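Local structure of TRAP dicarboxylate transporter, DctP subunit (Chromohalobacter salexigens, 4P1L) at residues F87-G90 against P91-P94; R167-N171 against D172-Q176. The protein binds D-glucuronate in the periplasm and probably delivers it to the membrane permease of a tripartite ATP-independent (TRAP) transport system. All coordinates share one frame; numbering follows the deposited sequence.

Interaction 1 of 2, residues F87-G90 against P91-P94; sequences FNMG and PMGP
A type I beta turn from Gly90 to Gly93, entered through an Asx turn at Asn88, ends strand 84-88 of the five-stranded sheet beside the glucuronate pocket, to which Asn88 belongs. The turn is closed by Gly93 N, which donates to Gly90 O at 3.0 Å with an N-H...O angle of 155°. One residue earlier, Met92 N makes a weak, bent bond of 3.1 Å to Met89 O, and Pro91 to Pro94 keep helical backbone angles without the regular helix bonds. Both polar atoms of the Asn88 amide are engaged. With CG anti to the backbone N (chi1 -171°), OD1 reaches forward to accept from Gly90 N at 2.8 Å, the donor tilted out of the amide plane; ND2 is held by Glu234, a glucuronate-binding residue, and the same side chain touches the sugar. These two bonds fix the rotation of the amide. The Pro91 ring lies across this group at about a right angle, its CD 3.4 Å from Asn88 OD1. The two selenomethionines meet obliquely, Met89 SE lying 4.1 Å from Met92 CG, and Leu130 of helix 121-132 packs on both. Phe87 also packs against Trp29, strand 234-239 and helix 70-78. Bends at chi2 and chi3 fold the Met92 chain back toward the strand, where its terminal methyl CE sits 3.6 Å from CD2 of the Phe87 ring.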
ATOM      1  N   PHE A  87      -3.931  -3.794  -5.546  1.00 14.25           N
ATOM      2  CA  PHE A  87      -3.812  -4.151  -4.151  1.00 13.95           C
ATOM      3  C   PHE A  87      -2.577  -3.513  -3.523  1.00 13.24           C
ATOM      4  O   PHE A  87      -1.500  -3.529  -4.122  1.00 15.31           O
ATOM      5  CB  PHE A  87      -3.677  -5.664  -3.974  1.00 14.05           C
ATOM      6  CG  PHE A  87      -4.882  -6.444  -4.386  1.00 15.17           C
ATOM      7  CD1 PHE A  87      -6.145  -6.084  -3.945  1.00 15.98           C
ATOM      8  CD2 PHE A  87      -4.757  -7.539  -5.219  1.00 15.88           C
ATOM      9  CE1 PHE A  87      -7.254  -6.794  -4.317  1.00 15.82           C
ATOM     10  CE2 PHE A  87      -5.882  -8.278  -5.588  1.00 15.66           C
ATOM     11  CZ  PHE A  87      -7.134  -7.888  -5.128  1.00 18.32           C
ATOM     12  N   ASN A  88      -2.741  -3.010  -2.308  1.00 13.03           N
ATOM     13  CA  ASN A  88      -1.606  -2.703  -1.445  1.00 12.72           C
ATOM     14  C   ASN A  88      -0.934  -4.013  -0.980  1.00 12.91           C
ATOM     15  O   ASN A  88      -1.611  -5.015  -0.659  1.00 13.25           O
ATOM     16  CB  ASN A  88      -2.073  -1.870  -0.259  1.00 12.73           C
ATOM     17  CG  ASN A  88      -0.921  -1.329   0.574  1.00 13.80           C
ATOM     18  OD1 ASN A  88      -0.415  -2.020   1.463  1.00 12.55           O
ATOM     19  ND2 ASN A  88      -0.516  -0.102   0.306  1.00 14.23           N
HETATM   20  N   MSE A  89       0.395  -4.014  -0.976  1.00 14.57           N
HETATM   21  CA  MSE A  89       1.148  -5.221  -0.614  1.00 13.61           C
HETATM   22  C   MSE A  89       1.114  -5.564   0.860  1.00 13.72           C
HETATM   23  O   MSE A  89       1.467  -6.685   1.248  1.00 16.12           O
HETATM   24  CB  MSE A  89       2.598  -5.125  -1.083  1.00 13.03           C
HETATM   25  CG  MSE A  89       2.771  -5.162  -2.583  1.00 16.36           C
HETATM   26 SE   MSE A  89       2.165  -6.862  -3.436  1.00 22.77          SE
HETATM   27  CE  MSE A  89       3.881  -7.791  -3.351  1.00 28.90           C
ATOM     28  N   GLY A  90       0.698  -4.615   1.701  1.00 14.14           N
ATOM     29  CA  GLY A  90       0.525  -4.886   3.123  1.00 13.46           C
ATOM     30  C   GLY A  90      -0.419  -6.038   3.431  1.00 20.29           C
ATOM     31  O   GLY A  90      -0.028  -7.013   4.091  1.00 16.54           O
ATOM     32  N   PRO A  91      -1.684  -5.926   2.988  1.00 15.67           N
ATOM     33  CA  PRO A  91      -2.660  -6.995   3.138  1.00 15.57           C
ATOM     34  C   PRO A  91      -2.299  -8.230   2.357  1.00 14.60           C
ATOM     35  O   PRO A  91      -2.929  -9.283   2.562  1.00 19.51           O
ATOM     36  CB  PRO A  91      -3.945  -6.396   2.573  1.00 24.65           C
ATOM     37  CG  PRO A  91      -3.745  -4.969   2.573  1.00 22.65           C
ATOM     38  CD  PRO A  91      -2.305  -4.710   2.432  1.00 14.28           C
HETATM   39  N   MSE A  92      -1.324  -8.124   1.459  1.00 15.42           N
HETATM   40  CA  MSE A  92      -0.876  -9.298   0.699  1.00 14.72           C
HETATM   41  C   MSE A  92       0.040 -10.181   1.571  1.00 15.07           C
HETATM   42  O   MSE A  92       0.210 -11.376   1.304  1.00 16.69           O
HETATM   43  CB  MSE A  92      -0.156  -8.859  -0.574  1.00 14.45           C
HETATM   44  CG  MSE A  92       0.150  -9.928  -1.616  1.00 20.09           C
HETATM   45 SE   MSE A  92      -1.490 -10.701  -2.348  1.00 21.53          SE
HETATM   46  CE  MSE A  92      -2.211  -9.092  -3.185  1.00 21.25           C
ATOM     47  N   GLY A  93       0.623  -9.598   2.612  1.00 18.20           N
ATOM     48  CA  GLY A  93       1.568 -10.316   3.468  1.00 20.35           C
ATOM     49  C   GLY A  93       1.020 -11.591   4.076  1.00 23.87           C
ATOM     50  O   GLY A  93       1.669 -12.646   4.033  1.00 31.12           O
ATOM     51  N   PRO A  94      -0.179 -11.527   4.649  1.00 26.31           N
ATOM     52  CA  PRO A  94      -0.745 -12.766   5.205  1.00 30.75           C
ATOM     53  C   PRO A  94      -1.065 -13.854   4.169  1.00 27.36           C
ATOM     54  O   PRO A  94      -1.320 -14.991   4.556  1.00 28.42           O
ATOM     55  CB  PRO A  94      -2.030 -12.286   5.883  1.00 30.42           C
ATOM     56  CG  PRO A  94      -1.710 -10.853   6.304  1.00 33.18           C
ATOM     57  CD  PRO A  94      -0.779 -10.312   5.241  1.00 27.73           C
TER

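Interaction 2 of 2, residues R167-N171 against D172-Q176; sequences RVMNN and DLYVQ. With BDP (beta-D-glucopyranuronic acid), chain C.
The backbone leaves strand 165-168, passes through an inverse gamma turn centred on Asn170 and enters helix 172-181, where Tyr174 N donates to Asn171 O at 2.9 Å. Asn171 is the N-cap: its side chain extends away from the backbone N (chi1 -174°), and OD1 accepts from Leu173 N at 3.0 Å. Its CB lies over one face of the Tyr174 ring, a CH-pi contact 3.8 Å from the centroid, while Met169 O stands at the ring's edge. Val168 CB packs on Tyr174 CB at 3.6 Å, and Met169 CE rests 3.7 Å from Tyr174 CE2; the phenol OH is hydrogen-bonded to Ser103. Replacing Tyr174 by alanine is likely to leave Asn171 CB and the Met169 methyl without their aromatic partner and Ser103 without its hydroxyl mate. Outside, one water donates to both Asn170 OD1 and Asp172 OD1. Toward the pocket, Met169 SE lies against the glucuronate carboxylate, which Arg167 grips end-on: NH1 binds O6A at 2.8 Å and NH2 binds O6B at 2.9 Å, both bonds nearly straight. This bidentate pair of hydrogen bonds, with Arg146 also bound to the sugar, implies recognition of an acid and probably stabilises the ionised carboxylate.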
ATOM      1  N   ARG A 167      -4.982   2.394  14.876  1.00 15.16           N
ATOM      2  CA  ARG A 167      -5.455   1.459  13.865  1.00 15.74           C
ATOM      3  C   ARG A 167      -4.337   1.134  12.891  1.00 14.25           C
ATOM      4  O   ARG A 167      -3.564   2.010  12.499  1.00 14.81           O
ATOM      5  CB  ARG A 167      -6.635   2.034  13.084  1.00 15.90           C
ATOM      6  CG  ARG A 167      -7.120   1.144  11.984  1.00 16.24           C
ATOM      7  CD  ARG A 167      -6.469   1.475  10.645  1.00 15.81           C
ATOM      8  NE  ARG A 167      -6.940   0.616   9.557  1.00 14.95           N
ATOM      9  CZ  ARG A 167      -6.544   0.738   8.298  1.00 15.69           C
ATOM     10  NH1 ARG A 167      -5.647   1.675   7.964  1.00 15.42           N
ATOM     11  NH2 ARG A 167      -7.014  -0.085   7.373  1.00 18.14           N
ATOM     12  N   VAL A 168      -4.267  -0.139  12.521  1.00 14.66           N
ATOM     13  CA  VAL A 168      -3.372  -0.612  11.477  1.00 14.24           C
ATOM     14  C   VAL A 168      -4.150  -1.502  10.522  1.00 14.79           C
ATOM     15  O   VAL A 168      -5.288  -1.896  10.802  1.00 14.92           O
ATOM     16  CB  VAL A 168      -2.165  -1.389  12.057  1.00 15.25           C
ATOM     17  CG1 VAL A 168      -1.270  -0.464  12.829  1.00 13.21           C
ATOM     18  CG2 VAL A 168      -2.616  -2.568  12.912  1.00 14.81           C
HETATM   19  N   MSE A 169      -3.548  -1.789   9.375  1.00 15.14           N
HETATM   20  CA  MSE A 169      -4.097  -2.758   8.451  1.00 16.98           C
HETATM   21  C   MSE A 169      -3.898  -4.146   9.065  1.00 14.24           C
HETATM   22  O   MSE A 169      -3.196  -4.291  10.081  1.00 13.98           O
HETATM   23  CB  MSE A 169      -3.378  -2.653   7.106  1.00 15.89           C
HETATM   24  CG  MSE A 169      -3.655  -1.344   6.388  1.00 14.41           C
HETATM   25 SE   MSE A 169      -2.957  -1.287   4.559  1.00 17.85          SE
HETATM   26  CE  MSE A 169      -1.073  -1.273   4.992  1.00 14.61           C
ATOM     27  N   ASN A 170      -4.484  -5.159   8.441  1.00 19.17           N
ATOM     28  CA  ASN A 170      -4.470  -6.499   9.039  1.00 28.23           C
ATOM     29  C   ASN A 170      -3.246  -7.296   8.619  1.00 25.70           C
ATOM     30  O   ASN A 170      -3.310  -8.157   7.744  1.00 28.44           O
ATOM     31  CB  ASN A 170      -5.767  -7.287   8.761  1.00 29.91           C
ATOM     32  CG  ASN A 170      -5.925  -8.499   9.700  1.00 41.30           C
ATOM     33  OD1 ASN A 170      -5.393  -8.511  10.824  1.00 30.35           O
ATOM     34  ND2 ASN A 170      -6.642  -9.528   9.232  1.00 39.32           N
ATOM     35  N   ASN A 171      -2.120  -6.950   9.238  1.00 14.47           N
ATOM     36  CA  ASN A 171      -0.886  -7.689   9.135  1.00 14.50           C
ATOM     37  C   ASN A 171      -0.254  -7.608  10.531  1.00 16.90           C
ATOM     38  O   ASN A 171      -0.083  -6.528  11.093  1.00 14.86           O
ATOM     39  CB  ASN A 171       0.009  -7.072   8.080  1.00 14.64           C
ATOM     40  CG  ASN A 171       1.259  -7.878   7.825  1.00 14.54           C
ATOM     41  OD1 ASN A 171       1.858  -8.456   8.735  1.00 14.64           O
ATOM     42  ND2 ASN A 171       1.659  -7.927   6.563  1.00 16.94           N
ATOM     43  N   ASP A 172       0.048  -8.765  11.108  1.00 14.81           N
ATOM     44  CA  ASP A 172       0.549  -8.825  12.481  1.00 14.90           C
ATOM     45  C   ASP A 172       1.820  -7.980  12.645  1.00 15.89           C
ATOM     46  O   ASP A 172       2.102  -7.488  13.737  1.00 15.14           O
ATOM     47  CB  ASP A 172       0.888 -10.271  12.883  1.00 16.95           C
ATOM     48  CG  ASP A 172      -0.340 -11.150  13.071  1.00 22.96           C
ATOM     49  OD1 ASP A 172      -1.471 -10.623  13.034  1.00 20.08           O
ATOM     50  OD2 ASP A 172      -0.155 -12.368  13.279  1.00 23.09           O
ATOM     51  N   LEU A 173       2.593  -7.833  11.575  1.00 14.30           N
ATOM     52  CA  LEU A 173       3.810  -7.032  11.639  1.00 14.17           C
ATOM     53  C   LEU A 173       3.531  -5.604  12.092  1.00 14.11           C
ATOM     54  O   LEU A 173       4.367  -5.000  12.786  1.00 15.53           O
ATOM     55  CB  LEU A 173       4.546  -6.977  10.293  1.00 14.28           C
ATOM     56  CG  LEU A 173       5.363  -8.213   9.934  1.00 14.82           C
ATOM     57  CD1 LEU A 173       5.943  -8.129   8.529  1.00 16.07           C
ATOM     58  CD2 LEU A 173       6.496  -8.414  10.939  1.00 15.13           C
ATOM     59  N   TYR A 174       2.385  -5.068  11.687  1.00 13.55           N
ATOM     60  CA  TYR A 174       1.991  -3.691  12.056  1.00 13.29           C
ATOM     61  C   TYR A 174       1.640  -3.556  13.536  1.00 13.92           C
ATOM     62  O   TYR A 174       1.863  -2.525  14.130  1.00 13.24           O
ATOM     63  CB  TYR A 174       0.816  -3.186  11.204  1.00 13.21           C
ATOM     64  CG  TYR A 174       1.045  -3.307   9.714  1.00 13.33           C
ATOM     65  CD1 TYR A 174       2.321  -3.193   9.179  1.00 13.42           C
ATOM     66  CD2 TYR A 174      -0.013  -3.567   8.851  1.00 13.49           C
ATOM     67  CE1 TYR A 174       2.543  -3.314   7.802  1.00 13.67           C
ATOM     68  CE2 TYR A 174       0.188  -3.708   7.491  1.00 13.73           C
ATOM     69  CZ  TYR A 174       1.459  -3.591   6.964  1.00 14.93           C
ATOM     70  OH  TYR A 174       1.653  -3.707   5.600  1.00 14.85           O
ATOM     71  N   VAL A 175       1.041  -4.587  14.122  1.00 14.73           N
ATOM     72  CA  VAL A 175       0.808  -4.569  15.569  1.00 17.41           C
ATOM     73  C   VAL A 175       2.156  -4.620  16.302  1.00 18.57           C
ATOM     74  O   VAL A 175       2.397  -3.876  17.265  1.00 15.12           O
ATOM     75  CB  VAL A 175      -0.105  -5.729  15.981  1.00 14.19           C
ATOM     76  CG1 VAL A 175      -0.278  -5.787  17.516  1.00 14.63           C
ATOM     77  CG2 VAL A 175      -1.436  -5.617  15.274  1.00 15.77           C
ATOM     78  N   GLN A 176       3.048  -5.496  15.840  1.00 15.83           N
ATOM     79  CA  GLN A 176       4.370  -5.562  16.417  1.00 14.43           C
ATOM     80  C   GLN A 176       5.051  -4.203  16.285  1.00 14.24           C
ATOM     81  O   GLN A 176       5.698  -3.724  17.232  1.00 15.79           O
ATOM     82  CB  GLN A 176       5.194  -6.683  15.776  1.00 16.91           C
ATOM     83  CG  GLN A 176       6.265  -7.221  16.664  1.00 25.73           C
ATOM     84  CD  GLN A 176       7.062  -8.327  16.005  1.00 28.74           C
ATOM     85  OE1 GLN A 176       6.848  -8.653  14.824  1.00 16.60           O
ATOM     86  NE2 GLN A 176       8.015  -8.887  16.752  1.00 29.51           N
TER
HETATM   87  C1  BDP C 401      -3.741   3.098   1.595  1.00 11.57           C
HETATM   88  C2  BDP C 401      -3.686   1.992   0.551  1.00 10.53           C
HETATM   89  C3  BDP C 401      -4.977   1.267   0.542  1.00 16.70           C
HETATM   90  C4  BDP C 401      -5.190   0.706   1.912  1.00 12.52           C
HETATM   91  C5  BDP C 401      -5.190   1.834   2.977  1.00 10.25           C
HETATM   92  C6  BDP C 401      -5.360   1.309   4.401  1.00 12.94           C
HETATM   93  O2  BDP C 401      -3.477   2.632  -0.697  1.00 13.24           O
HETATM   94  O3  BDP C 401      -4.800   0.089  -0.406  1.00 13.74           O
HETATM   95  O4  BDP C 401      -6.435  -0.011   1.971  1.00 12.28           O
HETATM   96  O5  BDP C 401      -3.989   2.538   2.895  1.00 11.81           O
HETATM   97  O6A BDP C 401      -4.750   1.948   5.320  1.00 13.40           O
HETATM   98  O1  BDP C 401      -2.521   3.751   1.646  1.00 14.07           O
HETATM   99  O6B BDP C 401      -6.131   0.352   4.621  1.00 15.87           O
HETATM  100  O   HOH W   1      -3.059  -8.365  12.598  1.00 36.15           O

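From the N terminus the chain first meets interaction 1, where the turn after strand 84-88 closes on itself, and much later interaction 2, the strand-to-helix turn opening the beta-alpha-beta unit 165-168, 172-181, 184-187. The two are in series, neither nested nor crossed, yet their turns touch in space with centres about 11 Å apart. Asn171 ND2 probably donates to Gly90 O at 3.1 Å, Gly90 CA packs on the Tyr174 hydroxyl, and Pro94 CG lies against Asn170 O. Thus the end of one strand of the five-stranded sheet is tied to the start of helix 172-181, and both segments carry residues to the same bound glucuronate: Asn88 at the end of one strand, Arg167 on the other and Met169 just after it.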